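Local coordinates for protein lantibiotic dehydratase (Microbispora corallina, PDB 5EHK) that probably dehydrates serine and threonine residues of the NAI-107 precursor peptide in a tRNA-dependent reaction, with a C-terminal domain thought to eliminate glutamate from glutamylated intermediates, at residues Val839-Arg844 / Val891-Gln896; Thr941-Phe946 / Asp1033-Gln1038; Thr949-Thr954 / Ala1090-Ser1095. All blocks are in the same frame, centred on the assembly; numbering follows the deposited sequence.

Interaction 1: residues Val839-Arg844 / Val891-Gln896; sequences VPVLVR and VEWQRQ
W893 reaches from helix 875-895 to helix 839-848 and drives the edge of its six-membered ring against V841 and L842. V841 CB lies 3.8 Å from W893 CH2 and L842 CG 3.8 Å from W893 CZ3, both close to the indole plane, which identifies an edge approach and not a stack. W893 CZ2 takes part as well, 4.0 Å from V841 CG1. W893 has CG anti to its carbonyl carbon (chi1 -69°), a torsion that carries the benzo edge across to the other helix. L842 CD1 and CD2 each lie 4.0 Å from W893 CZ3, so the fork of L842 sits astride one ring corner.

The tight part ends there. L842 and W893 are buried, with I886 beside the leucine and F834 meeting the indole nearly perpendicularly, whereas V841 is partly exposed and R844, further along the same helix, is exposed. Elsewhere on helix 875-895, Q894 OE1 accepts a hydrogen bond from Q906 NE2 of the second subunit.

All close contacts across the pair are between carbon atoms, and only 138 Å² is buried. The chemistry is therefore that of dispersion and hydrophobic burial, joining two helices of the C-terminal family region through one aromatic side chain.

Interaction 2: residues Thr941-Phe946 / Asp1033-Gln1038; sequences TRRAGF and DEDGCQ
R943 and F946 converge on the carboxylate of D1035, one bringing a charge and the other a ring. The ionic part is a salt bridge from R943 NH2 to D1035 OD2 at 3.4 Å; OD1 is only slightly farther from the same nitrogen, at 3.6 Å. The carboxylate oxygen stands at the guanidinium edge, but the two planes are 65° apart, so this is not the flat, two-pronged pairing of arginine with a carboxylate. A bend in the arginine chain (chi3 71°) brings the guanidinium back over the turn, where F946 N lies above one face, offset toward the rim.

Van der Waals contact comes from the phenyl ring, which passes alongside the aspartate with ring and carboxylate planes 24° apart. F946 CE1 is 3.5 Å from D1035 CB, and F946 CD1 is 3.5 Å from D1035 CG. With CG anti to its backbone N, F946 sends this side of its ring along the acid.

Local turns and caps frame both partners. R943-F946 is a type II beta turn, with G945 at its third position, while D1033 is the N-cap of helix 1034-1042, its OD1 accepting from D1035 N at 3.2 Å. D1035 OD2 also accepts from R947 N, a bond that ties the acid to the chain just past the turn.

The contact thus joins the turn leaving helix 920-942 to the first turn of helix 1034-1042. F946 also packs on L940 of the former and V953 of helix 950-965, while R942 forms salt bridges with D833 and D837 of helix 828-837.

Interaction 3: residues Thr949-Thr954 / Ala1090-Ser1095; sequences TLDEVT and AERERS
D951 presents a single carboxylate oxygen to the edge of the R1092 guanidinium. The stronger bond runs from R1092 NH2 to D951 OD1, 2.6 Å long with an N-H...O angle of 158°; the oxygen lies 8° from the guanidinium plane and is met nearly along its C-O axis. R1092 NE adds a weak bond to D951 OD1 at 3.1 Å. R1092 NE and NH2 converge on D951 OD1, with the carboxylate and guanidinium planes 45° apart, while D951 OD2 stays 3.9 Å from R1092 NE.

The arginine is extended from CG to NE, which spans the gap between the two segments, whose nearest CA atoms, those of D951 and R1092, are 8.6 Å apart. Here helix 950-965 opens with a capping box: T949 OG1 accepts from E952 N at 3.2 Å, and E952 OE1 accepts from T949 N at 2.7 Å. D951 stands in the first turn, where the helix dipole would probably favour its charged form, as would R1092.

L950 meets the arginine at about a right angle, L950 CB 3.9 Å from R1092 NH2. L950 also touches L938 and T941 of helix 920-942, and I1086 touches both L950 and R1092, placing apolar carbon beside the salt bridge.

All three contacts lie within the C-terminal family region, on the same side of the chain's centre. Interactions 2 and 3 are directly coupled: their centres are 17 Å apart, F946 CE2 is 4.0 Å from V953 CG1, and T941 OG1 is 4.1 Å from L950 CD1. Their segments alternate along the chain, helix 950-965 following helix 920-942. Interaction 1 closes before either opens and stands apart, its centre 26 Å from that of interaction 2 and 28 Å from that of interaction 3. Nearest atoms are about 9 Å and 15 Å away, respectively. Helix 828-837 bridges part of that gap, its F834 meeting W893 and its D833 and D837 pairing with R942.

Interaction 1: residues Val839-Arg844 / Val891-Gln896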
loop_
_atom_site.group_PDB
_atom_site.type_symbol
_atom_site.label_atom_id
_atom_site.label_comp_id
_atom_site.label_asym_id
_atom_site.label_seq_id
_atom_site.Cartn_x
_atom_site.Cartn_y
_atom_site.Cartn_z
ATOM N N VAL A 839 -10.250 -31.369 14.325
ATOM C CA VAL A 839 -8.941 -31.559 14.954
ATOM C C VAL A 839 -8.906 -32.808 15.902
ATOM O O VAL A 839 -7.929 -33.568 15.896
ATOM C CB VAL A 839 -8.417 -30.234 15.600
ATOM C CG1 VAL A 839 -7.102 -30.466 16.358
ATOM C CG2 VAL A 839 -8.179 -29.191 14.511
ATOM N N PRO A 840 -9.997 -33.044 16.675
ATOM C CA PRO A 840 -10.056 -34.285 17.452
ATOM C C PRO A 840 -9.831 -35.512 16.597
ATOM O O PRO A 840 -9.133 -36.427 17.049
ATOM C CB PRO A 840 -11.478 -34.283 17.988
ATOM C CG PRO A 840 -11.764 -32.852 18.183
ATOM C CD PRO A 840 -11.122 -32.153 17.026
ATOM N N VAL A 841 -10.377 -35.531 15.383
ATOM C CA VAL A 841 -10.138 -36.674 14.509
ATOM C C VAL A 841 -8.649 -36.815 14.182
ATOM O O VAL A 841 -8.112 -37.900 14.144
ATOM C CB VAL A 841 -10.982 -36.603 13.243
ATOM C CG1 VAL A 841 -10.600 -37.705 12.287
ATOM C CG2 VAL A 841 -12.439 -36.701 13.602
ATOM N N LEU A 842 -7.977 -35.703 13.973
ATOM C CA LEU A 842 -6.558 -35.728 13.652
ATOM C C LEU A 842 -5.735 -36.222 14.835
ATOM O O LEU A 842 -4.734 -36.916 14.662
ATOM C CB LEU A 842 -6.099 -34.322 13.240
ATOM C CG LEU A 842 -6.646 -33.824 11.899
ATOM C CD1 LEU A 842 -6.191 -32.409 11.633
ATOM C CD2 LEU A 842 -6.160 -34.732 10.802
ATOM N N VAL A 843 -6.164 -35.865 16.044
ATOM C CA VAL A 843 -5.401 -36.202 17.228
ATOM C C VAL A 843 -5.530 -37.697 17.519
ATOM O O VAL A 843 -4.553 -38.362 17.913
ATOM C CB VAL A 843 -5.828 -35.354 18.436
ATOM C CG1 VAL A 843 -5.281 -35.947 19.748
ATOM C CG2 VAL A 843 -5.391 -33.875 18.239
ATOM N N ARG A 844 -6.725 -38.231 17.292
ATOM C CA ARG A 844 -6.942 -39.659 17.446
ATOM C C ARG A 844 -6.113 -40.459 16.459
ATOM O O ARG A 844 -5.612 -41.536 16.788
ATOM C CB ARG A 844 -8.420 -40.024 17.304
ATOM C CG ARG A 844 -9.265 -39.659 18.501
ATOM C CD ARG A 844 -10.660 -40.279 18.440
ATOM N NE ARG A 844 -11.621 -39.561 17.594
ATOM C CZ ARG A 844 -12.371 -38.536 18.010
ATOM N NH1 ARG A 844 -12.262 -38.080 19.256
ATOM N NH2 ARG A 844 -13.227 -37.961 17.179
ATOM N N VAL A 891 -8.507 -34.257 2.530
ATOM C CA VAL A 891 -9.142 -34.096 1.236
ATOM C C VAL A 891 -10.674 -34.195 1.374
ATOM O O VAL A 891 -11.371 -33.372 0.822
ATOM C CB VAL A 891 -8.635 -35.129 0.221
ATOM C CG1 VAL A 891 -9.592 -35.228 -0.973
ATOM C CG2 VAL A 891 -7.210 -34.809 -0.205
ATOM N N GLU A 892 -11.201 -35.145 2.147
ATOM C CA GLU A 892 -12.639 -35.178 2.417
ATOM C C GLU A 892 -13.098 -33.821 2.937
ATOM O O GLU A 892 -14.069 -33.246 2.426
ATOM C CB GLU A 892 -13.046 -36.238 3.462
ATOM C CG GLU A 892 -12.701 -37.752 3.225
ATOM C CD GLU A 892 -12.858 -38.586 4.522
ATOM O OE1 GLU A 892 -13.501 -38.110 5.485
ATOM O OE2 GLU A 892 -12.239 -39.667 4.644
ATOM N N TRP A 893 -12.403 -33.310 3.955
ATOM C CA TRP A 893 -12.828 -32.068 4.597
ATOM C C TRP A 893 -12.832 -30.880 3.627
ATOM O O TRP A 893 -13.680 -29.997 3.734
ATOM C CB TRP A 893 -11.986 -31.774 5.838
ATOM C CG TRP A 893 -12.258 -32.744 6.939
ATOM C CD1 TRP A 893 -13.353 -33.536 7.059
ATOM C CD2 TRP A 893 -11.407 -33.071 8.042
ATOM N NE1 TRP A 893 -13.257 -34.329 8.168
ATOM C CE2 TRP A 893 -12.074 -34.067 8.798
ATOM C CE3 TRP A 893 -10.153 -32.626 8.467
ATOM C CZ2 TRP A 893 -11.529 -34.630 9.956
ATOM C CZ3 TRP A 893 -9.615 -33.172 9.623
ATOM C CH2 TRP A 893 -10.304 -34.168 10.353
ATOM N N GLN A 894 -11.909 -30.877 2.673
ATOM C CA GLN A 894 -11.902 -29.865 1.628
ATOM C C GLN A 894 -13.164 -29.953 0.727
ATOM O O GLN A 894 -13.870 -28.949 0.525
ATOM C CB GLN A 894 -10.618 -29.986 0.803
ATOM C CG GLN A 894 -10.411 -28.917 -0.224
ATOM C CD GLN A 894 -8.992 -28.933 -0.806
ATOM O OE1 GLN A 894 -8.049 -29.427 -0.184
ATOM N NE2 GLN A 894 -8.844 -28.391 -2.011
ATOM N N ARG A 895 -13.492 -31.151 0.247
ATOM C CA ARG A 895 -14.703 -31.340 -0.544
ATOM C C ARG A 895 -15.962 -30.867 0.187
ATOM O O ARG A 895 -16.862 -30.294 -0.433
ATOM C CB ARG A 895 -14.850 -32.802 -0.967
ATOM C CG ARG A 895 -13.724 -33.312 -1.846
ATOM C CD ARG A 895 -13.921 -34.774 -2.131
ATOM N NE ARG A 895 -15.291 -35.031 -2.565
ATOM C CZ ARG A 895 -15.734 -36.203 -3.012
ATOM N NH1 ARG A 895 -14.913 -37.241 -3.108
ATOM N NH2 ARG A 895 -16.998 -36.334 -3.385
ATOM N N GLN A 896 -16.029 -31.115 1.491
ATOM C CA GLN A 896 -17.128 -30.627 2.319
ATOM C C GLN A 896 -16.997 -29.129 2.648
ATOM O O GLN A 896 -17.795 -28.571 3.410
ATOM C CB GLN A 896 -17.225 -31.479 3.594
ATOM C CG GLN A 896 -17.273 -32.956 3.256
ATOM C CD GLN A 896 -17.161 -33.935 4.435
ATOM O OE1 GLN A 896 -17.182 -33.561 5.612
ATOM N NE2 GLN A 896 -17.026 -35.217 4.098
#

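Interaction 2: residues Thr941-Phe946 / Asp1033-Gln1038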
loop_
_atom_site.group_PDB
_atom_site.type_symbol
_atom_site.label_atom_id
_atom_site.label_comp_id
_atom_site.label_asym_id
_atom_site.label_seq_id
_atom_site.Cartn_x
_atom_site.Cartn_y
_atom_site.Cartn_z
ATOM N N THR A 941 -18.370 -24.363 24.934
ATOM C CA THR A 941 -18.854 -23.066 24.456
ATOM C C THR A 941 -19.890 -23.135 23.296
ATOM O O THR A 941 -20.714 -22.233 23.133
ATOM C CB THR A 941 -17.636 -22.164 24.173
ATOM O OG1 THR A 941 -17.492 -21.238 25.254
ATOM C CG2 THR A 941 -17.720 -21.459 22.845
ATOM N N ARG A 942 -19.863 -24.219 22.520
ATOM C CA ARG A 942 -20.857 -24.414 21.471
ATOM C C ARG A 942 -22.249 -24.594 22.069
ATOM O O ARG A 942 -23.239 -24.159 21.482
ATOM C CB ARG A 942 -20.519 -25.638 20.603
ATOM C CG ARG A 942 -21.646 -26.093 19.655
ATOM C CD ARG A 942 -21.334 -27.428 18.966
ATOM N NE ARG A 942 -20.456 -27.230 17.825
ATOM C CZ ARG A 942 -19.846 -28.210 17.168
ATOM N NH1 ARG A 942 -20.037 -29.473 17.528
ATOM N NH2 ARG A 942 -19.032 -27.921 16.151
ATOM N N ARG A 943 -22.325 -25.216 23.245
ATOM C CA ARG A 943 -23.623 -25.610 23.785
ATOM C C ARG A 943 -24.499 -24.408 24.047
ATOM O O ARG A 943 -24.050 -23.402 24.601
ATOM C CB ARG A 943 -23.513 -26.430 25.073
ATOM C CG ARG A 943 -24.884 -26.964 25.529
ATOM C CD ARG A 943 -24.831 -27.719 26.856
ATOM N NE ARG A 943 -24.582 -26.825 27.991
ATOM C CZ ARG A 943 -25.499 -26.034 28.548
ATOM N NH1 ARG A 943 -26.744 -26.016 28.083
ATOM N NH2 ARG A 943 -25.173 -25.258 29.573
ATOM N N ALA A 944 -25.755 -24.524 23.633
ATOM C CA ALA A 944 -26.737 -23.492 23.898
ATOM C C ALA A 944 -26.991 -23.435 25.406
ATOM O O ALA A 944 -27.336 -24.447 26.028
ATOM C CB ALA A 944 -28.031 -23.786 23.131
ATOM N N GLY A 945 -26.758 -22.270 26.005
ATOM C CA GLY A 945 -27.024 -22.126 27.420
ATOM C C GLY A 945 -25.803 -22.083 28.311
ATOM O O GLY A 945 -25.907 -21.707 29.488
ATOM N N PHE A 946 -24.659 -22.502 27.772
ATOM C CA PHE A 946 -23.402 -22.408 28.515
ATOM C C PHE A 946 -23.246 -20.967 28.974
ATOM O O PHE A 946 -23.312 -20.038 28.166
ATOM C CB PHE A 946 -22.204 -22.877 27.677
ATOM C CG PHE A 946 -20.926 -22.988 28.459
ATOM C CD1 PHE A 946 -20.755 -23.978 29.403
ATOM C CD2 PHE A 946 -19.894 -22.097 28.243
ATOM C CE1 PHE A 946 -19.590 -24.067 30.126
ATOM C CE2 PHE A 946 -18.728 -22.188 28.963
ATOM C CZ PHE A 946 -18.577 -23.180 29.906
ATOM N N ASP A 1033 -21.352 -23.143 40.094
ATOM C CA ASP A 1033 -21.921 -23.422 38.781
ATOM C C ASP A 1033 -21.545 -24.824 38.299
ATOM O O ASP A 1033 -20.442 -25.293 38.563
ATOM C CB ASP A 1033 -21.339 -22.389 37.825
ATOM C CG ASP A 1033 -22.254 -22.066 36.684
ATOM O OD1 ASP A 1033 -23.099 -22.913 36.323
ATOM O OD2 ASP A 1033 -22.116 -20.947 36.148
ATOM N N GLU A 1034 -22.462 -25.508 37.616
ATOM C CA GLU A 1034 -22.127 -26.784 36.980
ATOM C C GLU A 1034 -21.214 -26.500 35.792
ATOM O O GLU A 1034 -20.226 -27.201 35.566
ATOM C CB GLU A 1034 -23.374 -27.562 36.551
ATOM C CG GLU A 1034 -23.067 -28.929 35.948
ATOM C CD GLU A 1034 -24.324 -29.767 35.674
ATOM O OE1 GLU A 1034 -25.444 -29.287 35.966
ATOM O OE2 GLU A 1034 -24.190 -30.910 35.169
ATOM N N ASP A 1035 -21.554 -25.461 35.034
ATOM C CA ASP A 1035 -20.722 -25.023 33.926
ATOM C C ASP A 1035 -19.326 -24.618 34.406
ATOM O O ASP A 1035 -18.329 -24.928 33.749
ATOM C CB ASP A 1035 -21.375 -23.856 33.186
ATOM C CG ASP A 1035 -22.565 -24.288 32.343
ATOM O OD1 ASP A 1035 -22.974 -25.469 32.427
ATOM O OD2 ASP A 1035 -23.080 -23.443 31.579
ATOM N N GLY A 1036 -19.259 -23.933 35.546
ATOM C CA GLY A 1036 -17.991 -23.466 36.079
ATOM C C GLY A 1036 -17.063 -24.604 36.454
ATOM O O GLY A 1036 -15.833 -24.499 36.342
ATOM N N CYS A 1037 -17.660 -25.695 36.922
ATOM C CA CYS A 1037 -16.910 -26.893 37.260
ATOM C C CYS A 1037 -16.307 -27.517 36.013
ATOM O O CYS A 1037 -15.145 -27.920 36.009
ATOM C CB CYS A 1037 -17.811 -27.896 37.985
ATOM S SG CYS A 1037 -17.942 -27.541 39.736
ATOM N N GLN A 1038 -17.107 -27.589 34.950
ATOM C CA GLN A 1038 -16.661 -28.195 33.712
ATOM C C GLN A 1038 -15.528 -27.385 33.094
ATOM O O GLN A 1038 -14.694 -27.911 32.351
ATOM C CB GLN A 1038 -17.808 -28.379 32.725
ATOM C CG GLN A 1038 -18.673 -29.604 32.960
ATOM C CD GLN A 1038 -19.766 -29.755 31.895
ATOM O OE1 GLN A 1038 -20.535 -28.825 31.616
ATOM N NE2 GLN A 1038 -19.811 -30.924 31.273
#

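Interaction 3: residues Thr949-Thr954 / Ala1090-Ser1095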
loop_
_atom_site.group_PDB
_atom_site.type_symbol
_atom_site.label_atom_id
_atom_site.label_comp_id
_atom_site.label_asym_id
_atom_site.label_seq_id
_atom_site.Cartn_x
_atom_site.Cartn_y
_atom_site.Cartn_z
ATOM N N THR A 949 -18.854 -16.817 28.521
ATOM C CA THR A 949 -18.385 -16.451 27.202
ATOM C C THR A 949 -16.970 -16.988 27.002
ATOM O O THR A 949 -16.335 -17.463 27.934
ATOM C CB THR A 949 -18.360 -14.920 27.033
ATOM O OG1 THR A 949 -17.460 -14.355 27.996
ATOM C CG2 THR A 949 -19.757 -14.330 27.238
ATOM N N LEU A 950 -16.479 -16.909 25.777
ATOM C CA LEU A 950 -15.114 -17.280 25.482
ATOM C C LEU A 950 -14.124 -16.402 26.232
ATOM O O LEU A 950 -13.140 -16.896 26.753
ATOM C CB LEU A 950 -14.876 -17.178 23.980
ATOM C CG LEU A 950 -13.840 -18.094 23.338
ATOM C CD1 LEU A 950 -14.011 -19.545 23.772
ATOM C CD2 LEU A 950 -13.958 -17.980 21.835
ATOM N N ASP A 951 -14.387 -15.102 26.314
ATOM C CA ASP A 951 -13.484 -14.199 27.033
ATOM C C ASP A 951 -13.394 -14.581 28.501
ATOM O O ASP A 951 -12.334 -14.480 29.128
ATOM C CB ASP A 951 -13.916 -12.742 26.914
ATOM C CG ASP A 951 -13.775 -12.206 25.511
ATOM O OD1 ASP A 951 -13.711 -13.025 24.571
ATOM O OD2 ASP A 951 -13.704 -10.965 25.348
ATOM N N GLU A 952 -14.517 -15.013 29.050
ATOM C CA GLU A 952 -14.529 -15.465 30.426
ATOM C C GLU A 952 -13.666 -16.704 30.616
ATOM O O GLU A 952 -12.754 -16.697 31.438
ATOM C CB GLU A 952 -15.964 -15.699 30.917
ATOM C CG GLU A 952 -16.638 -14.413 31.397
ATOM C CD GLU A 952 -18.144 -14.530 31.490
ATOM O OE1 GLU A 952 -18.736 -15.307 30.705
ATOM O OE2 GLU A 952 -18.732 -13.864 32.369
ATOM N N VAL A 953 -13.918 -17.749 29.837
ATOM C CA VAL A 953 -13.170 -18.988 30.014
ATOM C C VAL A 953 -11.689 -18.744 29.724
ATOM O O VAL A 953 -10.831 -19.397 30.316
ATOM C CB VAL A 953 -13.735 -20.158 29.183
ATOM C CG1 VAL A 953 -15.250 -20.247 29.373
ATOM C CG2 VAL A 953 -13.394 -19.993 27.718
ATOM N N THR A 954 -11.388 -17.783 28.845
ATOM C CA THR A 954 -9.997 -17.429 28.548
ATOM C C THR A 954 -9.343 -16.709 29.724
ATOM O O THR A 954 -8.196 -16.999 30.073
ATOM C CB THR A 954 -9.849 -16.631 27.241
ATOM O OG1 THR A 954 -10.382 -17.404 26.158
ATOM C CG2 THR A 954 -8.372 -16.345 26.929
ATOM N N ALA A 1090 -4.828 -8.533 18.695
ATOM C CA ALA A 1090 -3.977 -8.064 19.802
ATOM C C ALA A 1090 -4.740 -7.292 20.896
ATOM O O ALA A 1090 -4.438 -7.427 22.087
ATOM C CB ALA A 1090 -2.796 -7.263 19.290
ATOM N N GLU A 1091 -5.723 -6.491 20.495
ATOM C CA GLU A 1091 -6.512 -5.751 21.470
ATOM C C GLU A 1091 -7.340 -6.730 22.304
ATOM O O GLU A 1091 -7.422 -6.593 23.521
ATOM C CB GLU A 1091 -7.416 -4.703 20.789
ATOM C CG GLU A 1091 -8.587 -5.285 19.987
ATOM C CD GLU A 1091 -9.571 -4.235 19.473
ATOM O OE1 GLU A 1091 -9.474 -3.053 19.885
ATOM O OE2 GLU A 1091 -10.464 -4.610 18.674
ATOM N N ARG A 1092 -7.913 -7.741 21.655
ATOM C CA ARG A 1092 -8.747 -8.696 22.359
ATOM C C ARG A 1092 -7.947 -9.427 23.436
ATOM O O ARG A 1092 -8.429 -9.647 24.545
ATOM C CB ARG A 1092 -9.422 -9.690 21.408
ATOM C CG ARG A 1092 -10.500 -10.524 22.129
ATOM C CD ARG A 1092 -11.131 -11.591 21.262
ATOM N NE ARG A 1092 -12.203 -12.293 21.971
ATOM C CZ ARG A 1092 -12.958 -13.244 21.425
ATOM N NH1 ARG A 1092 -12.750 -13.623 20.181
ATOM N NH2 ARG A 1092 -13.908 -13.829 22.130
ATOM N N GLU A 1093 -6.715 -9.785 23.114
ATOM C CA GLU A 1093 -5.860 -10.421 24.092
ATOM C C GLU A 1093 -5.554 -9.509 25.284
ATOM O O GLU A 1093 -5.543 -9.956 26.430
ATOM C CB GLU A 1093 -4.563 -10.895 23.440
ATOM C CG GLU A 1093 -3.667 -11.597 24.420
ATOM C CD GLU A 1093 -2.446 -12.165 23.774
ATOM O OE1 GLU A 1093 -2.506 -12.457 22.559
ATOM O OE2 GLU A 1093 -1.419 -12.300 24.479
ATOM N N ARG A 1094 -5.324 -8.228 25.016
ATOM C CA ARG A 1094 -5.050 -7.268 26.083
ATOM C C ARG A 1094 -6.251 -7.044 26.995
ATOM O O ARG A 1094 -6.084 -6.891 28.201
ATOM C CB ARG A 1094 -4.540 -5.950 25.520
ATOM C CG ARG A 1094 -3.068 -5.764 25.699
ATOM C CD ARG A 1094 -2.426 -5.222 24.427
ATOM N NE ARG A 1094 -3.300 -4.254 23.783
ATOM C CZ ARG A 1094 -3.240 -3.949 22.496
ATOM N NH1 ARG A 1094 -2.339 -4.541 21.728
ATOM N NH2 ARG A 1094 -4.082 -3.060 21.985
ATOM N N SER A 1095 -7.453 -7.006 26.426
ATOM C CA SER A 1095 -8.650 -6.896 27.247
ATOM C C SER A 1095 -8.781 -8.118 28.140
ATOM O O SER A 1095 -8.785 -8.000 29.368
ATOM C CB SER A 1095 -9.903 -6.744 26.394
ATOM O OG SER A 1095 -9.764 -5.641 25.513
#